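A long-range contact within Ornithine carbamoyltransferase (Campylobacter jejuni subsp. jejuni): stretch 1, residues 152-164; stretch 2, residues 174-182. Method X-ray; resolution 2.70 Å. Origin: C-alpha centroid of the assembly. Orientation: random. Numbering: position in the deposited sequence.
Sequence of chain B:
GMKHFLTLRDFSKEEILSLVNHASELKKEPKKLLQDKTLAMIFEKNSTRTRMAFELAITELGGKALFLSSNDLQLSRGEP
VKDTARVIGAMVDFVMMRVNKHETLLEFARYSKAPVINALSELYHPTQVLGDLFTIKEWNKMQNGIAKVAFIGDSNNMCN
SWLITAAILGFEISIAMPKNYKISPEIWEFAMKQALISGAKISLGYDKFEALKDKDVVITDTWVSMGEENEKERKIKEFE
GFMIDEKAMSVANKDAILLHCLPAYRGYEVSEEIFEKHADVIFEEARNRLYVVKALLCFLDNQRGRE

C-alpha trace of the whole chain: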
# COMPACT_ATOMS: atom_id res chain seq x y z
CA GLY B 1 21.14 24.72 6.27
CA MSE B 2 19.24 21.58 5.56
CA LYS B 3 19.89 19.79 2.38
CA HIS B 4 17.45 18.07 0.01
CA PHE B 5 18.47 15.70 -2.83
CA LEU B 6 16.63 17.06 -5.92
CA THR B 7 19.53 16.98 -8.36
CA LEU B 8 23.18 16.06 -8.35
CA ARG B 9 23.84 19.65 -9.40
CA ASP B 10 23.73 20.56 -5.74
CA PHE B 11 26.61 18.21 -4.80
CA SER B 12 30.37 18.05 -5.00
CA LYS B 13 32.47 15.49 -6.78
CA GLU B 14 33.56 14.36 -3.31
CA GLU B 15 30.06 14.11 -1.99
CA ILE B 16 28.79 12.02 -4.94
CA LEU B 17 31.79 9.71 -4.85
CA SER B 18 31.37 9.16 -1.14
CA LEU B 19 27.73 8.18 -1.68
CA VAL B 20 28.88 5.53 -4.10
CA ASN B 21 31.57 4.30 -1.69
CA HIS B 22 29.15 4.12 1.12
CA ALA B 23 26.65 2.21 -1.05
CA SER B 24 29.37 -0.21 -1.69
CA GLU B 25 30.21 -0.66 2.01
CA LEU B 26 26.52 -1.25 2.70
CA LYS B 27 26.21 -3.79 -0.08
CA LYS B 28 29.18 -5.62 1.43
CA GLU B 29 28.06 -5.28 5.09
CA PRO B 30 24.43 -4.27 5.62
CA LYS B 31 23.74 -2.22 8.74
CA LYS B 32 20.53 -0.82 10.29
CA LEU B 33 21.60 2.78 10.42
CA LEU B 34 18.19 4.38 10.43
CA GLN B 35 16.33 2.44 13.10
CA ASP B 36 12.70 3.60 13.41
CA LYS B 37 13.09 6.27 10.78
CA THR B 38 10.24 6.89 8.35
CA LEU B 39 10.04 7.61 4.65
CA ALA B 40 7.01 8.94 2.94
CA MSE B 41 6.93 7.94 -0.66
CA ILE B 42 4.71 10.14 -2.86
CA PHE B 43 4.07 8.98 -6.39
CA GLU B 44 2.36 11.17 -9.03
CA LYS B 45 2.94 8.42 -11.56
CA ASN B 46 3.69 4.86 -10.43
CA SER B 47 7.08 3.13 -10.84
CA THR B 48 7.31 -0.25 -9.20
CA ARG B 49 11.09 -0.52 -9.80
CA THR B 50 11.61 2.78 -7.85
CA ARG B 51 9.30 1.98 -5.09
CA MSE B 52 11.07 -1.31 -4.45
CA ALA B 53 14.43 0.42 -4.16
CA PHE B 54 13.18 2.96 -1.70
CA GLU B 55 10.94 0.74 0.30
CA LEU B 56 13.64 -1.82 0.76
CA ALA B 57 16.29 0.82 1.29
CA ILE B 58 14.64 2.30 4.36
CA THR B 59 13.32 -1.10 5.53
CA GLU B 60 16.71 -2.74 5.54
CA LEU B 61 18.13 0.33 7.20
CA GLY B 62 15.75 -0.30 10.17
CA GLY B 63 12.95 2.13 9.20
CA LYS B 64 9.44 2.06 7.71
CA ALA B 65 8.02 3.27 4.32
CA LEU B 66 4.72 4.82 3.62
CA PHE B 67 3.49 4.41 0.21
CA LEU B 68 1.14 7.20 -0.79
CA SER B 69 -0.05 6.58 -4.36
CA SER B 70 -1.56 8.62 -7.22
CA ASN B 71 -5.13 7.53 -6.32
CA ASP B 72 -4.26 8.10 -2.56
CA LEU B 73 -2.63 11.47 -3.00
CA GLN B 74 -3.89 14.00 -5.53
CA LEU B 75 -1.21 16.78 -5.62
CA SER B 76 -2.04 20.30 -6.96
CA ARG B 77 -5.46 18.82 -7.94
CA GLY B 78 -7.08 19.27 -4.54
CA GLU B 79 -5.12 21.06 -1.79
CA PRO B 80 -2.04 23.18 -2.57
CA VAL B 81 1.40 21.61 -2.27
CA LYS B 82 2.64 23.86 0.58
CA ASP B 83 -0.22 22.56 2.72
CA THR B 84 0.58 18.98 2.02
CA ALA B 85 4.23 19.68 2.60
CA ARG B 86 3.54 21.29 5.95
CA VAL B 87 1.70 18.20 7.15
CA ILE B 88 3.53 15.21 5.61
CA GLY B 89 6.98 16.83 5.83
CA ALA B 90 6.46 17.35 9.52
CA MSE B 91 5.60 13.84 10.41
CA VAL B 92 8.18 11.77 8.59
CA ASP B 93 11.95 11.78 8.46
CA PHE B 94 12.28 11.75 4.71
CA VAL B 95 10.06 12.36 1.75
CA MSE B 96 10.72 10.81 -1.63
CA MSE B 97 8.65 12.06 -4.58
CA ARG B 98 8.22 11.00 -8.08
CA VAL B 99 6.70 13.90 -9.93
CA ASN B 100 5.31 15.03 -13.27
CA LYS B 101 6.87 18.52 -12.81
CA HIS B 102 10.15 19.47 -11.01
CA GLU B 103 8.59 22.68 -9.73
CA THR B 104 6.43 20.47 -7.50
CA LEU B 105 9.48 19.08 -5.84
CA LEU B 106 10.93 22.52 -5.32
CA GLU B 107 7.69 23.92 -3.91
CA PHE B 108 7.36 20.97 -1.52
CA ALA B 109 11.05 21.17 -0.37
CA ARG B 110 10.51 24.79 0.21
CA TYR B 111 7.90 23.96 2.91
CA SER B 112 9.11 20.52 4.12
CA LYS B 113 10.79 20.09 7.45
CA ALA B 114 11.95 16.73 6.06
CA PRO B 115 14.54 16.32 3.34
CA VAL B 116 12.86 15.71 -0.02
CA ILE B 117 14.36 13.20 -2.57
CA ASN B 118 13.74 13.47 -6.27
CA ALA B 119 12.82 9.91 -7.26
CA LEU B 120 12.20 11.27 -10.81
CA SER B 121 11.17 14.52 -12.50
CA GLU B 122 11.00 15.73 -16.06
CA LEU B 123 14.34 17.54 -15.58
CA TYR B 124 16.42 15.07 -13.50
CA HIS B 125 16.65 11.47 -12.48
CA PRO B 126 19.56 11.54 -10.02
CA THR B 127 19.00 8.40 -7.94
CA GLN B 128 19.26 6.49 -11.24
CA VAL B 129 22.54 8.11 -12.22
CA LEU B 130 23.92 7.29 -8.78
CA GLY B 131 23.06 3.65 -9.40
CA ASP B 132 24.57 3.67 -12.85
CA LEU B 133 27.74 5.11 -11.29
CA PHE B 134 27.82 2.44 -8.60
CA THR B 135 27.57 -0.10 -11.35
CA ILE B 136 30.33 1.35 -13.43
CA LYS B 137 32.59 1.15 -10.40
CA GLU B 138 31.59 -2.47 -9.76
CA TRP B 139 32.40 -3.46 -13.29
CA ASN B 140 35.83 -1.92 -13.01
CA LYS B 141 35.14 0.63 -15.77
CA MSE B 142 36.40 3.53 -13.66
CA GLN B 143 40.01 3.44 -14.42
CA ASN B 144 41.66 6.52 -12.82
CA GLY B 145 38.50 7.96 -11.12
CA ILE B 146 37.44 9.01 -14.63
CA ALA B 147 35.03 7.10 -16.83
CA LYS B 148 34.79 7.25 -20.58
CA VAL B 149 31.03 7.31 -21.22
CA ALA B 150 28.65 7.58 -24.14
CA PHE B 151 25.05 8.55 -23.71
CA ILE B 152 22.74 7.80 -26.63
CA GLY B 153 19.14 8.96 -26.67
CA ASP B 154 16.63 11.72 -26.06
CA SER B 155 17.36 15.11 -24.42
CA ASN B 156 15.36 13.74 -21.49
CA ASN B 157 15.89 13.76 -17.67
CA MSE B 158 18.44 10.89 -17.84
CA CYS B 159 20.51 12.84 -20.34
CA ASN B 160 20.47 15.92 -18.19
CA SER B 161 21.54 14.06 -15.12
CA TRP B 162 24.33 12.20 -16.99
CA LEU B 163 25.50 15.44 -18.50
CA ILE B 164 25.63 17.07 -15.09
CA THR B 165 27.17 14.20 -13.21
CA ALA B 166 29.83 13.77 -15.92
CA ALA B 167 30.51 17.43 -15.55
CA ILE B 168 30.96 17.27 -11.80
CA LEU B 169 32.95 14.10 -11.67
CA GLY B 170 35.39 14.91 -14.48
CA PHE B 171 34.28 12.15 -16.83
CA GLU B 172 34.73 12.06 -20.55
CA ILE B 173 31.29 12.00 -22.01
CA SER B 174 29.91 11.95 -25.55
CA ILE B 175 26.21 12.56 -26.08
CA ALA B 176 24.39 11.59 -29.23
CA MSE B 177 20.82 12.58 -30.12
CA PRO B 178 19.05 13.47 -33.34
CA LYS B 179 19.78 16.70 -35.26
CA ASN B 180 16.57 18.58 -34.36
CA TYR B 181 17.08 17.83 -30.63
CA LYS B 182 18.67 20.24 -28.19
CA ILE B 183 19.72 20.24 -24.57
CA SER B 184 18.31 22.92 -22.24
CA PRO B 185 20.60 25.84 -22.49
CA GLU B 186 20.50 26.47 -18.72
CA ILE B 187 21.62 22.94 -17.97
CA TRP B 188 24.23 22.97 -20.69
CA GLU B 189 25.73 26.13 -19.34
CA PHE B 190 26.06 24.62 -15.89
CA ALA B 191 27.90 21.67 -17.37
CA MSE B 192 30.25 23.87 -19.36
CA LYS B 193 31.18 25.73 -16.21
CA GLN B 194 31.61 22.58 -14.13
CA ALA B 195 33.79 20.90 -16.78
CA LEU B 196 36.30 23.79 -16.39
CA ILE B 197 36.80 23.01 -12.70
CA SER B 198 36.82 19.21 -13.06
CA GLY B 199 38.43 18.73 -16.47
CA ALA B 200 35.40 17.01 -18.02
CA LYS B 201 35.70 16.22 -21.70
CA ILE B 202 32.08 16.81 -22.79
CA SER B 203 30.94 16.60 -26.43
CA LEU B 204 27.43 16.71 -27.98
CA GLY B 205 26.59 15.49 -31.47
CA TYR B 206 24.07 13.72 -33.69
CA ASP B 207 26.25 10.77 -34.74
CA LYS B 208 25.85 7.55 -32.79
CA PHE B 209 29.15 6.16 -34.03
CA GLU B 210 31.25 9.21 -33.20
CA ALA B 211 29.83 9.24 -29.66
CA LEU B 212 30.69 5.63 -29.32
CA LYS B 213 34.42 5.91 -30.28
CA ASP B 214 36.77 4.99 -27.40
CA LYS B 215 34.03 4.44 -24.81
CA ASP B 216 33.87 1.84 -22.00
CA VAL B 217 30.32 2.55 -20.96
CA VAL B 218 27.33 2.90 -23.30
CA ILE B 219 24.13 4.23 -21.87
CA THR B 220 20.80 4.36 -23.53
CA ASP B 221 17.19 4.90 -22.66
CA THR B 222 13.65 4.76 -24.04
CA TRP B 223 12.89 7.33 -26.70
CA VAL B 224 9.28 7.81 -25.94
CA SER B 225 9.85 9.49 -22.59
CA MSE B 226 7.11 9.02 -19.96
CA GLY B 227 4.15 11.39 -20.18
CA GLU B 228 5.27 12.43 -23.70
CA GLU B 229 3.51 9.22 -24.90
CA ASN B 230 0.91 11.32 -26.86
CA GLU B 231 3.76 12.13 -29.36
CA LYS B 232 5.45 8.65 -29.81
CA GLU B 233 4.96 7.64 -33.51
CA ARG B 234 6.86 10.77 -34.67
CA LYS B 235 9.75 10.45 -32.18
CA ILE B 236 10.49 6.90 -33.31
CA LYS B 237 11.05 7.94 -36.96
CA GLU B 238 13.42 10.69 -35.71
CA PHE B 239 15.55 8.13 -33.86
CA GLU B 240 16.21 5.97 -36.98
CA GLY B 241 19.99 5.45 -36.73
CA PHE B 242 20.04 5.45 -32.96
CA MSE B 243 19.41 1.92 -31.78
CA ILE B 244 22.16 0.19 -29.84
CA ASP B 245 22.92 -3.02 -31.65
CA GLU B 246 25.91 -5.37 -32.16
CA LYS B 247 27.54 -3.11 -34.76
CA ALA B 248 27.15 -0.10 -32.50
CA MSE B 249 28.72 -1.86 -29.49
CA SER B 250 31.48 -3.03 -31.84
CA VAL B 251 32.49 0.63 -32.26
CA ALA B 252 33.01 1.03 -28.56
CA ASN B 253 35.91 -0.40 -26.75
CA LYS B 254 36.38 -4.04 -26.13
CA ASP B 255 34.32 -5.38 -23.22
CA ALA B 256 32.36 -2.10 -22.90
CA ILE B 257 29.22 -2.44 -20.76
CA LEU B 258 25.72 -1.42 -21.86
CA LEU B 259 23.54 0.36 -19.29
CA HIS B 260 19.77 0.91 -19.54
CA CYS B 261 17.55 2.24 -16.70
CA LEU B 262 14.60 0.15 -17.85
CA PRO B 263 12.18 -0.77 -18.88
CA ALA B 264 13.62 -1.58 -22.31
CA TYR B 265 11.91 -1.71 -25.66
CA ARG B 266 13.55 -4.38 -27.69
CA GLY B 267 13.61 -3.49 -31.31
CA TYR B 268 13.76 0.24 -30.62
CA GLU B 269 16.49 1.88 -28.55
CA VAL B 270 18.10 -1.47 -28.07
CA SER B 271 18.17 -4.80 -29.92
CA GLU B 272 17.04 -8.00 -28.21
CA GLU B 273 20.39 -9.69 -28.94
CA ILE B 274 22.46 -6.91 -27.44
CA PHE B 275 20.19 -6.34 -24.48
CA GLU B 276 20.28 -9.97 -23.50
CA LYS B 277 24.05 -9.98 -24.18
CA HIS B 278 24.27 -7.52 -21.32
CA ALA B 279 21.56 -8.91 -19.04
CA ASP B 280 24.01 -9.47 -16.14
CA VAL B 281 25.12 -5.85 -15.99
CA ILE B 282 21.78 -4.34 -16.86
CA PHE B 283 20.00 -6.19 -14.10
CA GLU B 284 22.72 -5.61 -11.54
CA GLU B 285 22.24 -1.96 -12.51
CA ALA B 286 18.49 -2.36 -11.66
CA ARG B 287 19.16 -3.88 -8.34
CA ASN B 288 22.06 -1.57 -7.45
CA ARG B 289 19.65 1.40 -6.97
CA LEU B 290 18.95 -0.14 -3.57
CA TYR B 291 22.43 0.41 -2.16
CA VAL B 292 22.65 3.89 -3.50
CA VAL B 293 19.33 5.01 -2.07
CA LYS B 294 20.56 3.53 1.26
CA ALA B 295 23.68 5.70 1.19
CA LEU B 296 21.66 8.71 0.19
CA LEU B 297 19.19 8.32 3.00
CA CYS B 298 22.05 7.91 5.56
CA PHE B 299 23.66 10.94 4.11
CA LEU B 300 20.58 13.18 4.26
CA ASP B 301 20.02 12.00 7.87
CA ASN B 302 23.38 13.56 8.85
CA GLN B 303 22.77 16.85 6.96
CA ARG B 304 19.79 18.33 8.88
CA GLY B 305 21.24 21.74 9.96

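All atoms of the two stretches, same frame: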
# COMPACT_ATOMS: atom_id res chain seq x y z
N ILE B 152 23.49 7.73 -25.36
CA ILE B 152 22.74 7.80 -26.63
C ILE B 152 21.24 7.79 -26.42
O ILE B 152 20.70 6.85 -25.84
CB ILE B 152 23.04 6.64 -27.57
CG1 ILE B 152 24.44 6.73 -28.16
CG2 ILE B 152 22.02 6.72 -28.69
CD1 ILE B 152 25.53 6.38 -27.17
N GLY B 153 20.58 8.85 -26.89
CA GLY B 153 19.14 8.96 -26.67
C GLY B 153 18.50 10.31 -26.80
O GLY B 153 18.97 11.16 -27.49
N ASP B 154 17.39 10.47 -26.09
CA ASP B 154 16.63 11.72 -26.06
C ASP B 154 17.37 12.78 -25.21
O ASP B 154 18.28 12.46 -24.44
CB ASP B 154 15.23 11.48 -25.45
CG ASP B 154 14.22 12.60 -25.75
OD1 ASP B 154 14.50 13.52 -26.55
OD2 ASP B 154 13.14 12.57 -25.13
N SER B 155 16.98 14.04 -25.37
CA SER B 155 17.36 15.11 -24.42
C SER B 155 16.44 15.11 -23.19
O SER B 155 15.90 16.14 -22.76
CB SER B 155 17.39 16.48 -25.09
OG SER B 155 16.10 17.10 -25.00
N ASN B 156 16.27 13.93 -22.61
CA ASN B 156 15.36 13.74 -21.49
C ASN B 156 16.04 13.96 -20.12
O ASN B 156 17.19 14.41 -20.05
CB ASN B 156 14.76 12.33 -21.53
CG ASN B 156 15.79 11.25 -21.30
OD1 ASN B 156 16.95 11.55 -21.09
ND2 ASN B 156 15.40 10.01 -21.37
N ASN B 157 15.32 13.67 -19.05
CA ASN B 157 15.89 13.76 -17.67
C ASN B 157 17.20 13.00 -17.46
O ASN B 157 18.14 13.50 -16.85
CB ASN B 157 14.88 13.32 -16.58
CG ASN B 157 14.30 11.96 -16.82
OD1 ASN B 157 14.78 11.19 -17.68
ND2 ASN B 157 13.24 11.65 -16.09
N MSE B 158 17.25 11.78 -17.98
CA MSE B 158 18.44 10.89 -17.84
C MSE B 158 19.68 11.50 -18.48
O MSE B 158 20.81 11.41 -17.95
CB MSE B 158 18.20 9.55 -18.54
CG MSE B 158 17.52 8.57 -17.64
SE MSE B 158 18.60 8.15 -16.05
CE MSE B 158 20.20 7.34 -16.91
N CYS B 159 19.46 12.16 -19.61
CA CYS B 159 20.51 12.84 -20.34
C CYS B 159 21.06 13.99 -19.54
O CYS B 159 22.27 14.18 -19.41
CB CYS B 159 19.95 13.38 -21.68
SG CYS B 159 21.12 14.34 -22.61
N ASN B 160 20.13 14.79 -19.03
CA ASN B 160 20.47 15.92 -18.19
C ASN B 160 21.34 15.48 -17.00
O ASN B 160 22.38 16.04 -16.71
CB ASN B 160 19.22 16.52 -17.61
CG ASN B 160 18.37 17.19 -18.61
OD1 ASN B 160 18.84 17.76 -19.59
ND2 ASN B 160 17.09 17.22 -18.31
N SER B 161 20.87 14.47 -16.31
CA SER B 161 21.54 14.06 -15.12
C SER B 161 22.87 13.41 -15.43
O SER B 161 23.85 13.59 -14.67
CB SER B 161 20.67 13.10 -14.33
OG SER B 161 19.54 13.77 -13.83
N TRP B 162 22.97 12.69 -16.57
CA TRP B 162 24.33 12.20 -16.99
C TRP B 162 25.25 13.34 -17.37
O TRP B 162 26.44 13.34 -17.05
CB TRP B 162 24.30 11.10 -18.04
CG TRP B 162 24.50 9.73 -17.37
CD1 TRP B 162 23.59 8.77 -17.30
CD2 TRP B 162 25.63 9.26 -16.60
NE1 TRP B 162 24.06 7.73 -16.53
CE2 TRP B 162 25.32 8.00 -16.12
CE3 TRP B 162 26.85 9.80 -16.29
CZ2 TRP B 162 26.17 7.24 -15.36
CZ3 TRP B 162 27.72 9.04 -15.53
CH2 TRP B 162 27.36 7.77 -15.06
N LEU B 163 24.68 14.33 -18.01
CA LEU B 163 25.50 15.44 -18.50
C LEU B 163 26.14 16.11 -17.30
O LEU B 163 27.36 16.27 -17.23
CB LEU B 163 24.69 16.44 -19.34
CG LEU B 163 25.30 17.79 -19.70
CD1 LEU B 163 26.64 17.55 -20.39
CD2 LEU B 163 24.35 18.62 -20.57
N ILE B 164 25.28 16.42 -16.36
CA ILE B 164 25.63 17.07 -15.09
C ILE B 164 26.63 16.31 -14.28
O ILE B 164 27.59 16.87 -13.78
CB ILE B 164 24.39 17.14 -14.20
CG1 ILE B 164 23.57 18.34 -14.63
CG2 ILE B 164 24.68 17.12 -12.70
CD1 ILE B 164 22.15 18.24 -14.09
N SER B 174 30.48 11.60 -24.23
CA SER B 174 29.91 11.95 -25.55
C SER B 174 28.42 11.66 -25.62
O SER B 174 27.99 10.56 -25.33
CB SER B 174 30.57 11.17 -26.66
OG SER B 174 31.84 11.74 -26.90
N ILE B 175 27.65 12.68 -25.96
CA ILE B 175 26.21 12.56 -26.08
C ILE B 175 25.81 12.59 -27.52
O ILE B 175 26.27 13.45 -28.28
CB ILE B 175 25.46 13.69 -25.35
CG1 ILE B 175 25.75 13.61 -23.86
CG2 ILE B 175 23.96 13.60 -25.63
CD1 ILE B 175 25.09 14.71 -23.08
N ALA B 176 24.92 11.67 -27.86
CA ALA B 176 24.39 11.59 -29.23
C ALA B 176 22.86 11.54 -29.23
O ALA B 176 22.27 10.74 -28.54
CB ALA B 176 25.00 10.43 -30.01
N MSE B 177 22.26 12.47 -29.95
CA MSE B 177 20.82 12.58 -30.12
C MSE B 177 20.54 13.12 -31.51
O MSE B 177 21.44 13.64 -32.13
CB MSE B 177 20.27 13.53 -29.08
CG MSE B 177 20.95 14.91 -29.12
SE MSE B 177 20.30 16.12 -27.66
CE MSE B 177 20.20 15.03 -25.99
N PRO B 178 19.31 13.04 -31.99
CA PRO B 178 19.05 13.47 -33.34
C PRO B 178 19.31 14.97 -33.60
O PRO B 178 19.49 15.74 -32.65
CB PRO B 178 17.58 13.12 -33.54
CG PRO B 178 17.24 12.15 -32.47
CD PRO B 178 18.10 12.53 -31.33
N LYS B 179 19.33 15.35 -34.88
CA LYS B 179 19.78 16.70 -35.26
C LYS B 179 18.85 17.75 -34.67
O LYS B 179 19.31 18.72 -34.08
CB LYS B 179 20.02 16.90 -36.78
CG LYS B 179 18.80 16.96 -37.71
CD LYS B 179 19.12 17.59 -39.08
N ASN B 180 17.54 17.55 -34.79
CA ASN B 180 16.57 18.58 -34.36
C ASN B 180 16.55 18.81 -32.83
O ASN B 180 16.03 19.79 -32.32
CB ASN B 180 15.17 18.24 -34.92
N TYR B 181 17.15 17.87 -32.11
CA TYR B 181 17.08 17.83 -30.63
C TYR B 181 18.16 18.69 -30.00
O TYR B 181 19.28 18.79 -30.50
CB TYR B 181 17.17 16.38 -30.11
CG TYR B 181 15.91 15.58 -30.37
CD1 TYR B 181 15.50 15.37 -31.67
CD2 TYR B 181 15.11 15.09 -29.34
CE1 TYR B 181 14.35 14.67 -31.95
CE2 TYR B 181 13.96 14.37 -29.62
CZ TYR B 181 13.58 14.19 -30.94
OH TYR B 181 12.45 13.50 -31.31
N LYS B 182 17.79 19.33 -28.90
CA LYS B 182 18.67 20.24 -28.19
C LYS B 182 18.62 19.92 -26.74
O LYS B 182 17.62 19.40 -26.25
CB LYS B 182 18.16 21.67 -28.37
CG LYS B 182 19.21 22.76 -28.19

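The backbone contact is a short piece of parallel sheet. Ile152 and Ala176 form a parallel bridge, with their CA atoms 4.9 Å apart, and the bond that secures it runs from Gly153 N to Ala176 O at 3.0 Å. Its N-H...O angle of 170° is nearly linear, so the donor points almost straight at the carbonyl. Ala176 O also lies 3.5 Å from Ile152 CA, with an angle of 148° at the hydrogen, which fits a supplementary CA-H...O contact. Beyond this one bridge the backbones are farther apart: the CA atoms of Gly153 and Met177 are 5.3 Å apart, and those of Ser155 and Lys182, a nearest pair in the loops, 6.5 Å. Gly153 O approaches Ala176 O to 3.5 Å, but both atoms are acceptors and no hydrogen bond can link them.

Gly153 has phi/psi of 160/-153. At these angles a CB would be jammed against the carbonyl oxygen of Ile152, so the local backbone alone calls for glycine. An ideal CB would lie 5.3 Å from Ala176 O, which means that the opposing strand is not what excludes a side chain here. Gly153 O, for its part, packs against Met177 CB at 3.1 Å, a tight approach.

The apolar contacts fall into two groups. On the sheet face shared by Ile152 and Ala176, Ile152 CG1 meets Ala176 CB at 4.2 Å. The other group joins the helix that begins at Asn157 to the side chains of Ile175 and Met177. Ile175, with chi1 m and chi2 t, has a sideways CA-to-CB bond, yet its extended end reaches the helix: its CD1 is 4.0 Å from Cys159 SG and 4.1 Å from Leu163 CB. Cys159 and Leu163 are four residues apart, one helical turn, and so can touch the same methyl. Met177, modelled as selenomethionine, likewise starts sideways and ends nearer; its CE is 3.6 Å from Cys159 SG. Met177 CE also packs tightly against the loop before the helix, 3.2 Å from Ser155 CA and 3.6 Å from Asp154 O.

Contacts of the polar side chains Asp154 and Ser155 lie where the loops meet. Ser155 points toward the other stretch, and its OG donates to Lys182 O at 3.0 Å, a weak hydrogen bond. Asp154 has its CA-to-CB bond directed away, but its end comes back: OD1 lies 3.2 Å from Tyr181 CE2, at the ring edge and near the ring plane. Asp154 OD1 also accepts a weak hydrogen bond from Ser155 N at 2.8 Å, where the N-H...O angle is only 126°.

Two local features shape the segments that make these contacts. Asn156 caps the helix, its OD1 accepting from Cys159 N at 3.0 Å and 156°, at the residue that meets both Ile175 and Met177. In the second stretch, Pro178 to Tyr181 forms a type I turn, closed by Tyr181 N donating to Pro178 O at 3.2 Å; at its last residue, Tyr181, the CA-to-CB bond points toward the first stretch.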